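Local coordinates for protein response regulator FixJ (Bradyrhizobium japonicum, PDB 5XT2) that switches on nifA and fixK expression when activated by FixL, through a receiver domain joined to a LuxR-type DNA-binding domain, at residues 64-69 and 91-96; 17-22 and 41-46; 45-50 and 69-74. All coordinates share one frame; numbering follows the deposited sequence.

Interaction 1. Residues 64-69 and 91-96. With MG (magnesium ion), chain F; FMT (formic acid), chain J.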
ATOM      1  N   SER A  64       5.758 -15.904   3.538  1.00 18.69           N
ATOM      2  CA  SER A  64       5.034 -16.915   2.769  1.00 18.43           C
ATOM      3  C   SER A  64       5.947 -18.016   2.248  1.00 23.60           C
ATOM      4  O   SER A  64       7.092 -17.771   1.871  1.00 19.45           O
ATOM      5  CB  SER A  64       4.291 -16.312   1.565  1.00 18.76           C
ATOM      6  OG  SER A  64       3.430 -17.239   0.912  1.00 18.96           O
ATOM      7  N   ASP A  65       5.409 -19.232   2.182  1.00 20.23           N
ATOM      8  CA  ASP A  65       6.103 -20.337   1.530  1.00 16.63           C
ATOM      9  C   ASP A  65       6.225 -20.038   0.040  1.00 16.31           C
ATOM     10  O   ASP A  65       5.230 -19.747  -0.616  1.00 18.72           O
ATOM     11  CB  ASP A  65       5.317 -21.624   1.833  1.00 17.15           C
ATOM     12  CG  ASP A  65       5.593 -22.792   0.890  1.00 16.79           C
ATOM     13  OD1 ASP A  65       6.604 -22.817   0.127  1.00 16.07           O
ATOM     14  OD2 ASP A  65       4.785 -23.762   0.975  1.00 17.48           O
ATOM     15  N   VAL A  66       7.442 -20.085  -0.510  1.00 18.10           N
ATOM     16  CA  VAL A  66       7.574 -19.728  -1.936  1.00 15.66           C
ATOM     17  C   VAL A  66       6.803 -20.689  -2.831  1.00 16.06           C
ATOM     18  O   VAL A  66       6.574 -20.394  -4.012  1.00 16.51           O
ATOM     19  CB  VAL A  66       9.060 -19.663  -2.396  1.00 15.18           C
ATOM     20  CG1 VAL A  66       9.666 -21.022  -2.371  1.00 14.86           C
ATOM     21  CG2 VAL A  66       9.178 -19.074  -3.829  1.00 15.56           C
ATOM     22  N   ARG A  67       6.375 -21.816  -2.310  1.00 16.17           N
ATOM     23  CA  ARG A  67       5.653 -22.776  -3.110  1.00 16.80           C
ATOM     24  C   ARG A  67       4.331 -23.133  -2.438  1.00 17.64           C
ATOM     25  O   ARG A  67       3.858 -24.272  -2.506  1.00 18.21           O
ATOM     26  CB  ARG A  67       6.509 -24.016  -3.347  1.00 16.49           C
ATOM     27  CG  ARG A  67       7.302 -23.883  -4.664  1.00 29.66           C
ATOM     28  CD  ARG A  67       8.331 -24.973  -4.849  1.00 37.93           C
ATOM     29  NE  ARG A  67       7.870 -25.953  -5.831  1.00 47.08           N
ATOM     30  CZ  ARG A  67       8.381 -27.173  -5.998  1.00 54.62           C
ATOM     31  NH1 ARG A  67       9.415 -27.598  -5.266  1.00 62.97           N
ATOM     32  NH2 ARG A  67       7.854 -27.973  -6.911  1.00 53.20           N
ATOM     33  N   MET A  68       3.728 -22.185  -1.754  1.00 17.96           N
ATOM     34  CA  MET A  68       2.379 -22.423  -1.271  1.00 23.83           C
ATOM     35  C   MET A  68       1.452 -22.863  -2.413  1.00 20.22           C
ATOM     36  O   MET A  68       1.313 -22.120  -3.401  1.00 21.18           O
ATOM     37  CB  MET A  68       1.837 -21.163  -0.631  1.00 19.62           C
ATOM     38  CG  MET A  68       0.528 -21.357  -0.008  1.00 26.25           C
ATOM     39  SD  MET A  68       0.811 -22.078   1.611  1.00 24.72           S
ATOM     40  CE  MET A  68      -0.699 -23.108   1.735  1.00 34.55           C
ATOM     41  N   PRO A  69       0.787 -24.015  -2.316  1.00 21.10           N
ATOM     42  CA  PRO A  69      -0.153 -24.435  -3.370  1.00 22.50           C
ATOM     43  C   PRO A  69      -1.193 -23.370  -3.635  1.00 23.67           C
ATOM     44  O   PRO A  69      -1.856 -22.879  -2.713  1.00 24.26           O
ATOM     45  CB  PRO A  69      -0.801 -25.691  -2.787  1.00 23.52           C
ATOM     46  CG  PRO A  69      -0.058 -26.018  -1.549  1.00 22.54           C
ATOM     47  CD  PRO A  69       0.590 -24.773  -1.072  1.00 21.39           C
ATOM     48  N   ILE A  91       9.880 -14.041   1.546  1.00 23.86           N
ATOM     49  CA  ILE A  91       9.668 -15.316   0.885  1.00 16.50           C
ATOM     50  C   ILE A  91      10.558 -16.363   1.547  1.00 18.48           C
ATOM     51  O   ILE A  91      11.777 -16.158   1.701  1.00 17.67           O
ATOM     52  CB  ILE A  91       9.971 -15.212  -0.614  1.00 16.31           C
ATOM     53  CG1 ILE A  91       9.014 -14.230  -1.283  1.00 17.03           C
ATOM     54  CG2 ILE A  91       9.742 -16.520  -1.245  1.00 15.77           C
ATOM     55  CD1 ILE A  91       7.587 -14.698  -1.242  1.00 17.27           C
ATOM     56  N   MET A  92       9.953 -17.482   1.946  1.00 15.86           N
ATOM     57  CA  MET A  92      10.665 -18.609   2.518  1.00 15.63           C
ATOM     58  C   MET A  92      10.822 -19.642   1.423  1.00 15.05           C
ATOM     59  O   MET A  92       9.818 -20.083   0.817  1.00 15.02           O
ATOM     60  CB  MET A  92       9.895 -19.184   3.692  1.00 16.15           C
ATOM     61  CG  MET A  92      10.024 -18.364   4.943  1.00 25.55           C
ATOM     62  SD  MET A  92       9.119 -19.177   6.277  1.00 41.98           S
ATOM     63  CE  MET A  92       7.506 -19.498   5.505  1.00 29.55           C
ATOM     64  N   THR A  93      12.066 -20.003   1.136  1.00 14.84           N
ATOM     65  CA  THR A  93      12.361 -20.923   0.051  1.00 14.54           C
ATOM     66  C   THR A  93      13.299 -22.048   0.508  1.00 19.72           C
ATOM     67  O   THR A  93      14.129 -21.879   1.421  1.00 21.67           O
ATOM     68  CB  THR A  93      12.975 -20.170  -1.094  1.00 14.58           C
ATOM     69  OG1 THR A  93      13.332 -21.091  -2.125  1.00 22.86           O
ATOM     70  CG2 THR A  93      14.210 -19.507  -0.618  1.00 14.88           C
ATOM     71  N   GLY A  94      13.158 -23.208  -0.123  1.00 14.56           N
ATOM     72  CA  GLY A  94      14.193 -24.195  -0.045  1.00 14.81           C
ATOM     73  C   GLY A  94      15.237 -23.956  -1.132  1.00 17.73           C
ATOM     74  O   GLY A  94      14.914 -23.377  -2.165  1.00 17.14           O
ATOM     75  N   HIS A  95      16.468 -24.429  -0.869  1.00 21.59           N
ATOM     76  CA  HIS A  95      17.625 -24.173  -1.731  1.00 37.03           C
ATOM     77  C   HIS A  95      17.310 -24.407  -3.215  1.00 45.77           C
ATOM     78  O   HIS A  95      17.576 -23.531  -4.058  1.00 48.09           O
ATOM     79  CB  HIS A  95      18.801 -25.036  -1.242  1.00 16.67           C
ATOM     80  CG  HIS A  95      19.424 -24.519   0.021  1.00 34.02           C
ATOM     81  ND1 HIS A  95      20.122 -23.329   0.078  1.00 44.58           N
ATOM     82  CD2 HIS A  95      19.347 -24.961   1.296  1.00 33.70           C
ATOM     83  CE1 HIS A  95      20.515 -23.105   1.322  1.00 42.17           C
ATOM     84  NE2 HIS A  95      20.045 -24.075   2.084  1.00 34.37           N
ATOM     85  N   GLY A  96      16.654 -25.538  -3.539  1.00 15.96           N
ATOM     86  CA  GLY A  96      16.316 -25.809  -4.925  1.00 16.33           C
ATOM     87  C   GLY A  96      15.424 -24.750  -5.562  1.00 33.34           C
ATOM     88  O   GLY A  96      15.495 -24.512  -6.769  1.00 38.04           O
TER
HETATM   89 MG    MG F 301       4.808 -25.913   1.187  1.00 54.03          MG
HETATM   90  C   FMT J 305      10.728 -26.262   0.240  1.00 50.81           C
HETATM   91  O1  FMT J 305       9.737 -26.749   0.820  1.00 48.01           O
HETATM   92  O2  FMT J 305      10.672 -25.376  -0.651  1.00 50.70           O
HETATM   93  O   HOH W   1       9.015 -22.979   1.449  1.00 25.46           O
HETATM   94  O   HOH W   2       3.989 -26.468  -0.662  1.00 22.75           O
HETATM   95  O   HOH W   3       6.784 -25.415   0.500  1.00 12.59           O
HETATM   96  O   HOH W   4       5.866 -25.408   2.890  1.00 11.89           O
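Val66 and Met92, followed by Ser64, bury more surface here than the other residues, and the first two are joined by a hydrogen bond from Val66 N to Met92 O, 2.7 Å. One step back, Met92 N donates to Ser64 O at 2.9 Å, and these two bonds zip the ends of two parallel strands together. Val66, just past its strand, turns its side chain into the partner: CB lies 3.4 Å from Ile91 CG2, the two side chains crossing at about a right angle. With chi1 at 67°, its CG1 sits between the backbone N and the carbonyl carbon and comes to rest beside Thr93, 3.6 Å from that residue's CB. Met92 bends at chi3 (-50°), which folds CE back over the Ser64-Asp65 peptide link. Asp65, on the same face of the sheet as Met92, ends the strand at the position of the phosphoacceptor aspartate of CheY-like receiver domains. Its OD2 binds magnesium at 2.2 Å. OD1 accepts from Arg67 N, 2.6 Å away and above the carboxylate plane, an Asx turn that fixes the rotation of the carboxylate. Water 1 donates to both OD1 and Met92 O, tying the acidic site to the next strand, while water 2 links the metal to Arg67 O. Around the contact, strand 61-65 and strand 89-94 are the flanks of a beta-alpha-beta unit. Strand 111-115 adjoins Ile91 and Thr93 through Phe112. Helix 98-106 covers Val66 and Ile91 on one face, and helix 24-35 receives Met92 on the other.

Interaction 2. Residues 17-22 and 41-46. With MG (magnesium ion), chain F.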
ATOM      1  N   ILE A  17       2.449 -10.315  11.981  1.00 32.11           N
ATOM      2  CA  ILE A  17       2.942 -11.154  10.896  1.00 29.66           C
ATOM      3  C   ILE A  17       1.827 -12.077  10.441  1.00 29.43           C
ATOM      4  O   ILE A  17       1.212 -12.756  11.271  1.00 34.96           O
ATOM      5  CB  ILE A  17       4.156 -11.970  11.343  1.00 28.73           C
ATOM      6  CG1 ILE A  17       5.078 -11.068  12.182  1.00 29.90           C
ATOM      7  CG2 ILE A  17       4.823 -12.652  10.138  1.00 26.36           C
ATOM      8  CD1 ILE A  17       5.647  -9.892  11.427  1.00 29.51           C
ATOM      9  N   TYR A  18       1.584 -12.121   9.140  1.00 28.17           N
ATOM     10  CA  TYR A  18       0.687 -13.092   8.544  1.00 27.85           C
ATOM     11  C   TYR A  18       1.516 -14.173   7.861  1.00 25.77           C
ATOM     12  O   TYR A  18       2.077 -13.928   6.786  1.00 24.45           O
ATOM     13  CB  TYR A  18      -0.253 -12.438   7.534  1.00 28.32           C
ATOM     14  CG  TYR A  18      -0.864 -11.159   8.009  1.00 30.83           C
ATOM     15  CD1 TYR A  18      -1.901 -11.196   8.924  1.00 37.66           C
ATOM     16  CD2 TYR A  18      -0.429  -9.911   7.542  1.00 30.34           C
ATOM     17  CE1 TYR A  18      -2.502 -10.036   9.383  1.00 34.58           C
ATOM     18  CE2 TYR A  18      -1.020  -8.735   8.015  1.00 34.10           C
ATOM     19  CZ  TYR A  18      -2.074  -8.826   8.950  1.00 34.58           C
ATOM     20  OH  TYR A  18      -2.720  -7.738   9.500  1.00 37.00           O
ATOM     21  N   VAL A  19       1.538 -15.380   8.449  1.00 25.74           N
ATOM     22  CA  VAL A  19       2.344 -16.504   7.971  1.00 24.10           C
ATOM     23  C   VAL A  19       1.519 -17.372   7.028  1.00 23.78           C
ATOM     24  O   VAL A  19       0.398 -17.751   7.353  1.00 25.12           O
ATOM     25  CB  VAL A  19       2.832 -17.348   9.155  1.00 24.58           C
ATOM     26  CG1 VAL A  19       3.472 -18.637   8.676  1.00 23.25           C
ATOM     27  CG2 VAL A  19       3.722 -16.535  10.080  1.00 25.15           C
ATOM     28  N   ILE A  20       2.061 -17.720   5.871  1.00 22.27           N
ATOM     29  CA  ILE A  20       1.345 -18.563   4.920  1.00 23.56           C
ATOM     30  C   ILE A  20       2.224 -19.770   4.598  1.00 28.18           C
ATOM     31  O   ILE A  20       3.279 -19.625   3.959  1.00 29.21           O
ATOM     32  CB  ILE A  20       0.965 -17.798   3.641  1.00 22.02           C
ATOM     33  CG1 ILE A  20       0.183 -16.509   3.992  1.00 23.41           C
ATOM     34  CG2 ILE A  20       0.215 -18.721   2.632  1.00 22.22           C
ATOM     35  CD1 ILE A  20       0.110 -15.494   2.858  1.00 23.37           C
ATOM     36  N   ASP A  21       1.789 -20.959   5.014  1.00 21.50           N
ATOM     37  CA  ASP A  21       2.590 -22.143   4.758  1.00 20.61           C
ATOM     38  C   ASP A  21       1.728 -23.389   4.917  1.00 21.66           C
ATOM     39  O   ASP A  21       0.963 -23.492   5.877  1.00 26.98           O
ATOM     40  CB  ASP A  21       3.781 -22.184   5.706  1.00 20.21           C
ATOM     41  CG  ASP A  21       4.956 -22.977   5.150  1.00 31.06           C
ATOM     42  OD1 ASP A  21       4.748 -24.171   4.777  1.00 38.24           O
ATOM     43  OD2 ASP A  21       6.080 -22.401   5.102  1.00 32.27           O
ATOM     44  N   ASP A  22       1.853 -24.335   3.983  1.00 21.19           N
ATOM     45  CA  ASP A  22       1.099 -25.567   4.147  1.00 22.39           C
ATOM     46  C   ASP A  22       1.782 -26.576   5.064  1.00 22.56           C
ATOM     47  O   ASP A  22       1.178 -27.603   5.382  1.00 23.83           O
ATOM     48  CB  ASP A  22       0.816 -26.212   2.786  1.00 22.29           C
ATOM     49  CG  ASP A  22       2.061 -26.448   1.989  1.00 22.07           C
ATOM     50  OD1 ASP A  22       3.139 -25.931   2.407  1.00 22.11           O
ATOM     51  OD2 ASP A  22       1.972 -27.139   0.945  1.00 20.89           O
ATOM     52  N   VAL A  41       0.827 -12.661  15.426  1.00 40.57           N
ATOM     53  CA  VAL A  41       0.870 -13.687  14.378  1.00 35.03           C
ATOM     54  C   VAL A  41      -0.550 -14.106  14.004  1.00 35.60           C
ATOM     55  O   VAL A  41      -1.409 -14.260  14.869  1.00 42.83           O
ATOM     56  CB  VAL A  41       1.677 -14.927  14.818  1.00 34.18           C
ATOM     57  CG1 VAL A  41       1.617 -15.998  13.761  1.00 32.11           C
ATOM     58  CG2 VAL A  41       3.105 -14.572  15.143  1.00 33.65           C
ATOM     59  N   THR A  42      -0.793 -14.282  12.713  1.00 33.87           N
ATOM     60  CA  THR A  42      -1.942 -15.008  12.197  1.00 34.23           C
ATOM     61  C   THR A  42      -1.381 -16.027  11.232  1.00 31.85           C
ATOM     62  O   THR A  42      -0.557 -15.666  10.383  1.00 29.95           O
ATOM     63  CB  THR A  42      -2.915 -14.089  11.461  1.00 36.88           C
ATOM     64  OG1 THR A  42      -3.390 -13.089  12.356  1.00 47.88           O
ATOM     65  CG2 THR A  42      -4.072 -14.869  10.890  1.00 35.57           C
ATOM     66  N   LEU A  43      -1.804 -17.286  11.364  1.00 32.16           N
ATOM     67  CA  LEU A  43      -1.384 -18.355  10.465  1.00 30.27           C
ATOM     68  C   LEU A  43      -2.454 -18.607   9.414  1.00 30.44           C
ATOM     69  O   LEU A  43      -3.645 -18.654   9.722  1.00 32.47           O
ATOM     70  CB  LEU A  43      -1.147 -19.644  11.233  1.00 30.73           C
ATOM     71  CG  LEU A  43      -0.237 -19.576  12.453  1.00 34.37           C
ATOM     72  CD1 LEU A  43      -0.182 -20.956  13.104  1.00 32.91           C
ATOM     73  CD2 LEU A  43       1.157 -19.129  12.061  1.00 29.28           C
ATOM     74  N   PHE A  44      -2.033 -18.788   8.177  1.00 28.60           N
ATOM     75  CA  PHE A  44      -2.899 -19.310   7.133  1.00 28.79           C
ATOM     76  C   PHE A  44      -2.313 -20.617   6.608  1.00 27.46           C
ATOM     77  O   PHE A  44      -1.193 -20.636   6.081  1.00 25.59           O
ATOM     78  CB  PHE A  44      -3.055 -18.281   6.022  1.00 28.31           C
ATOM     79  CG  PHE A  44      -3.582 -16.964   6.501  1.00 31.18           C
ATOM     80  CD1 PHE A  44      -4.928 -16.662   6.396  1.00 31.99           C
ATOM     81  CD2 PHE A  44      -2.737 -16.021   7.062  1.00 30.33           C
ATOM     82  CE1 PHE A  44      -5.418 -15.447   6.837  1.00 33.37           C
ATOM     83  CE2 PHE A  44      -3.226 -14.799   7.486  1.00 32.79           C
ATOM     84  CZ  PHE A  44      -4.562 -14.513   7.385  1.00 32.84           C
ATOM     85  N   ASP A  45      -3.043 -21.713   6.770  1.00 28.63           N
ATOM     86  CA  ASP A  45      -2.603 -22.972   6.181  1.00 27.68           C
ATOM     87  C   ASP A  45      -3.109 -23.146   4.764  1.00 27.50           C
ATOM     88  O   ASP A  45      -2.815 -24.173   4.141  1.00 30.58           O
ATOM     89  CB  ASP A  45      -3.045 -24.174   7.020  1.00 29.20           C
ATOM     90  CG  ASP A  45      -4.536 -24.205   7.263  1.00 46.18           C
ATOM     91  OD1 ASP A  45      -4.969 -24.940   8.212  1.00 49.77           O
ATOM     92  OD2 ASP A  45      -5.265 -23.480   6.523  1.00 49.10           O
ATOM     93  N   ASP A  46      -3.835 -22.149   4.248  1.00 28.17           N
ATOM     94  CA  ASP A  46      -4.566 -22.260   2.993  1.00 28.75           C
ATOM     95  C   ASP A  46      -4.496 -20.938   2.223  1.00 30.34           C
ATOM     96  O   ASP A  46      -4.791 -19.872   2.778  1.00 29.88           O
ATOM     97  CB  ASP A  46      -6.033 -22.662   3.273  1.00 31.37           C
ATOM     98  CG  ASP A  46      -6.894 -22.562   2.050  1.00 48.96           C
ATOM     99  OD1 ASP A  46      -7.783 -21.701   2.021  1.00 58.53           O
ATOM    100  OD2 ASP A  46      -6.649 -23.330   1.094  1.00 64.98           O
TER
HETATM  101 MG    MG F 301       4.808 -25.913   1.187  1.00 54.03          MG
HETATM  102  O   HOH W   4       5.866 -25.408   2.890  1.00 11.89           O
HETATM  103  O   HOH W   2       3.989 -26.468  -0.662  1.00 22.75           O
HETATM  104  O   HOH W   3       6.784 -25.415   0.500  1.00 12.59           O
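Val19 uses both its backbone N and its O towards the neighbouring strand: Phe44 N donates to Val19 O at 2.8 Å and Val19 N to Thr42 O at 2.9 Å. Strands 16-20 and 40-44, the flanks of the first beta-alpha-beta unit of the receiver domain, run parallel at 20° with axes 4.7 Å apart. Thr42 N to Ile17 O starts the ladder; Asp21 N to Phe44 O, 3.2 Å, ends it where strand 16-20 opens into the acidic loop. There Asp22 OD1 binds magnesium, Asp22 OD2 accepts from metal-bound water 2, and Asp21 OD1 accepts from water 4 and from Asp23 N. On one face Leu43 CD2 rests 3.8 Å from Val19 CB, the side chains side by side. On the other, Phe44 sets CG anti to the carbonyl carbon (chi1 -57°), which lays the ring alongside Tyr18, with CE2 3.8 Å from Tyr18 CB; the ring also meets Phe50 edge-to-face. With Phe44 cut back to an alanine, Tyr18 CB would probably lose its aromatic neighbour and a gap would open beside Phe50. Tyr18 OH reaches Ser58 O, and Thr42 CB stands at the Tyr18 ring edge, 4.0 Å from CD1.

Interaction 3. Residues 45-50 and 69-74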
ATOM      1  N   ASP A  45      -3.043 -21.713   6.770  1.00 28.63           N
ATOM      2  CA  ASP A  45      -2.603 -22.972   6.181  1.00 27.68           C
ATOM      3  C   ASP A  45      -3.109 -23.146   4.764  1.00 27.50           C
ATOM      4  O   ASP A  45      -2.815 -24.173   4.141  1.00 30.58           O
ATOM      5  CB  ASP A  45      -3.045 -24.174   7.020  1.00 29.20           C
ATOM      6  CG  ASP A  45      -4.536 -24.205   7.263  1.00 46.18           C
ATOM      7  OD1 ASP A  45      -4.969 -24.940   8.212  1.00 49.77           O
ATOM      8  OD2 ASP A  45      -5.265 -23.480   6.523  1.00 49.10           O
ATOM      9  N   ASP A  46      -3.835 -22.149   4.248  1.00 28.17           N
ATOM     10  CA  ASP A  46      -4.566 -22.260   2.993  1.00 28.75           C
ATOM     11  C   ASP A  46      -4.496 -20.938   2.223  1.00 30.34           C
ATOM     12  O   ASP A  46      -4.791 -19.872   2.778  1.00 29.88           O
ATOM     13  CB  ASP A  46      -6.033 -22.662   3.273  1.00 31.37           C
ATOM     14  CG  ASP A  46      -6.894 -22.562   2.050  1.00 48.96           C
ATOM     15  OD1 ASP A  46      -7.783 -21.701   2.021  1.00 58.53           O
ATOM     16  OD2 ASP A  46      -6.649 -23.330   1.094  1.00 64.98           O
ATOM     17  N   ALA A  47      -4.169 -21.019   0.930  1.00 27.46           N
ATOM     18  CA  ALA A  47      -4.010 -19.814   0.124  1.00 27.15           C
ATOM     19  C   ALA A  47      -5.254 -18.926   0.171  1.00 44.15           C
ATOM     20  O   ALA A  47      -5.160 -17.725   0.489  1.00 52.68           O
ATOM     21  CB  ALA A  47      -3.696 -20.200  -1.320  1.00 28.64           C
ATOM     22  N   GLN A  48      -6.442 -19.479  -0.156  1.00 32.56           N
ATOM     23  CA  GLN A  48      -7.596 -18.582  -0.272  1.00 40.46           C
ATOM     24  C   GLN A  48      -8.134 -18.141   1.079  1.00 40.51           C
ATOM     25  O   GLN A  48      -8.848 -17.133   1.147  1.00 39.68           O
ATOM     26  CB  GLN A  48      -8.740 -19.227  -1.105  1.00 43.95           C
ATOM     27  CG  GLN A  48      -9.738 -18.146  -1.624  1.00 46.60           C
ATOM     28  CD  GLN A  48      -9.513 -17.881  -3.089  1.00 55.18           C
ATOM     29  OE1 GLN A  48      -9.030 -18.778  -3.797  1.00 58.66           O
ATOM     30  NE2 GLN A  48      -9.799 -16.652  -3.556  1.00 58.67           N
ATOM     31  N   ALA A  49      -7.805 -18.850   2.157  1.00 34.18           N
ATOM     32  CA  ALA A  49      -8.092 -18.249   3.441  1.00 35.28           C
ATOM     33  C   ALA A  49      -7.348 -16.919   3.586  1.00 34.24           C
ATOM     34  O   ALA A  49      -7.946 -15.886   3.959  1.00 35.84           O
ATOM     35  CB  ALA A  49      -7.741 -19.204   4.557  1.00 35.03           C
ATOM     36  N   PHE A  50      -6.060 -16.896   3.203  1.00 31.78           N
ATOM     37  CA  PHE A  50      -5.338 -15.629   3.230  1.00 30.99           C
ATOM     38  C   PHE A  50      -5.951 -14.606   2.266  1.00 37.46           C
ATOM     39  O   PHE A  50      -6.120 -13.433   2.623  1.00 33.06           O
ATOM     40  CB  PHE A  50      -3.861 -15.814   2.915  1.00 28.48           C
ATOM     41  CG  PHE A  50      -3.140 -14.497   2.708  1.00 27.89           C
ATOM     42  CD1 PHE A  50      -2.756 -13.725   3.786  1.00 28.19           C
ATOM     43  CD2 PHE A  50      -2.893 -14.022   1.441  1.00 27.40           C
ATOM     44  CE1 PHE A  50      -2.115 -12.494   3.606  1.00 27.94           C
ATOM     45  CE2 PHE A  50      -2.243 -12.788   1.246  1.00 29.17           C
ATOM     46  CZ  PHE A  50      -1.851 -12.032   2.319  1.00 31.33           C
ATOM     47  N   PRO A  69       0.787 -24.015  -2.316  1.00 21.10           N
ATOM     48  CA  PRO A  69      -0.153 -24.435  -3.370  1.00 22.50           C
ATOM     49  C   PRO A  69      -1.193 -23.370  -3.635  1.00 23.67           C
ATOM     50  O   PRO A  69      -1.856 -22.879  -2.713  1.00 24.26           O
ATOM     51  CB  PRO A  69      -0.801 -25.691  -2.787  1.00 23.52           C
ATOM     52  CG  PRO A  69      -0.058 -26.018  -1.549  1.00 22.54           C
ATOM     53  CD  PRO A  69       0.590 -24.773  -1.072  1.00 21.39           C
ATOM     54  N   GLY A  70      -1.349 -23.020  -4.901  1.00 24.28           N
ATOM     55  CA  GLY A  70      -2.310 -22.012  -5.291  1.00 25.66           C
ATOM     56  C   GLY A  70      -1.755 -20.613  -5.309  1.00 25.42           C
ATOM     57  O   GLY A  70      -2.304 -19.749  -5.985  1.00 31.67           O
ATOM     58  N   LEU A  71      -0.630 -20.388  -4.650  1.00 24.03           N
ATOM     59  CA  LEU A  71      -0.197 -19.032  -4.383  1.00 23.40           C
ATOM     60  C   LEU A  71       1.312 -19.001  -4.178  1.00 21.78           C
ATOM     61  O   LEU A  71       1.779 -18.738  -3.061  1.00 20.16           O
ATOM     62  CB  LEU A  71      -0.954 -18.515  -3.153  1.00 25.57           C
ATOM     63  CG  LEU A  71      -0.832 -17.026  -2.867  1.00 25.73           C
ATOM     64  CD1 LEU A  71      -1.517 -16.277  -3.966  1.00 28.80           C
ATOM     65  CD2 LEU A  71      -1.426 -16.647  -1.538  1.00 24.11           C
ATOM     66  N   ASP A  72       2.097 -19.299  -5.226  1.00 20.50           N
ATOM     67  CA  ASP A  72       3.542 -19.327  -5.035  1.00 19.11           C
ATOM     68  C   ASP A  72       4.084 -17.892  -5.000  1.00 26.63           C
ATOM     69  O   ASP A  72       3.327 -16.920  -5.044  1.00 31.35           O
ATOM     70  CB  ASP A  72       4.219 -20.208  -6.089  1.00 19.18           C
ATOM     71  CG  ASP A  72       4.093 -19.692  -7.514  1.00 45.11           C
ATOM     72  OD1 ASP A  72       3.784 -18.495  -7.747  1.00 54.93           O
ATOM     73  OD2 ASP A  72       4.343 -20.520  -8.422  1.00 44.09           O
ATOM     74  N   GLY A  73       5.406 -17.731  -4.886  1.00 19.28           N
ATOM     75  CA  GLY A  73       5.942 -16.392  -4.634  1.00 18.03           C
ATOM     76  C   GLY A  73       5.563 -15.395  -5.709  1.00 19.15           C
ATOM     77  O   GLY A  73       5.152 -14.270  -5.418  1.00 34.11           O
ATOM     78  N   ILE A  74       5.663 -15.806  -6.971  1.00 19.75           N
ATOM     79  CA  ILE A  74       5.238 -14.948  -8.071  1.00 21.04           C
ATOM     80  C   ILE A  74       3.750 -14.646  -7.975  1.00 22.19           C
ATOM     81  O   ILE A  74       3.329 -13.496  -8.130  1.00 23.27           O
ATOM     82  CB  ILE A  74       5.589 -15.623  -9.400  1.00 21.75           C
ATOM     83  CG1 ILE A  74       7.107 -15.795  -9.497  1.00 20.76           C
ATOM     84  CG2 ILE A  74       4.960 -14.883 -10.568  1.00 23.46           C
ATOM     85  CD1 ILE A  74       7.462 -16.990 -10.358  1.00 20.94           C
TER
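Right before Ala47, the residue that meets Leu71, Asp46 caps its helix: its OD1 accepts from Ala49 N at 2.9 Å, the donor standing 40° out of the carboxylate plane. With Phe50 N bonded to Asp46 O, these bonds begin helix 47-53 and help to set the place of the Ala47 methyl. That CB points into the 69-74 loop, 3.7 Å from Leu71 CB and 3.5 Å from Pro69 O, touching an aliphatic side chain and a carbonyl in turn. No hydrogen bond crosses between the segments. In this alpha/beta receiver domain the contact joins the start of helix 47-53 to the loop leading from strand 61-65 into helix 73-82, two helices on the same face of the sheet. Gly70 rounds the bend at phi 90°, where a side chain would be jammed against the carbonyl O of Pro69. Leu71 holds CG anti to its N, chi1 -169°, which carries CD2 to within 4.2 Å of Phe50 CD2. Leu76 touches both Leu71 and Phe50. Asp72 then caps helix 73-82, its OD1 accepting from Glu75 N, and the loop's Pro69 packs against Asp22 of the magnesium site.

In the fold
From the N terminus, interaction 2 closes first: strand 16-20, helix 24-35 and strand 40-44 form a loop ended by its own strand pair. Interaction 3 opens on residues 45-46, where interaction 2 finishes, and closes at the entry of helix 73-82. Before it does, interaction 1 begins on strand 61-65, closing only at the end of strand 89-94, so 1 and 3 cross and share Pro69, whereas 1 and 2 follow in series. Strand 61-65 pairs with strand 16-20 through Asp65 N and Ile20 O, setting interactions 1 and 2 in one sheet. Both supply a carboxylate to one magnesium ion; interaction 3 joins the start of helix 47-53 to the loop entering helix 73-82, close by.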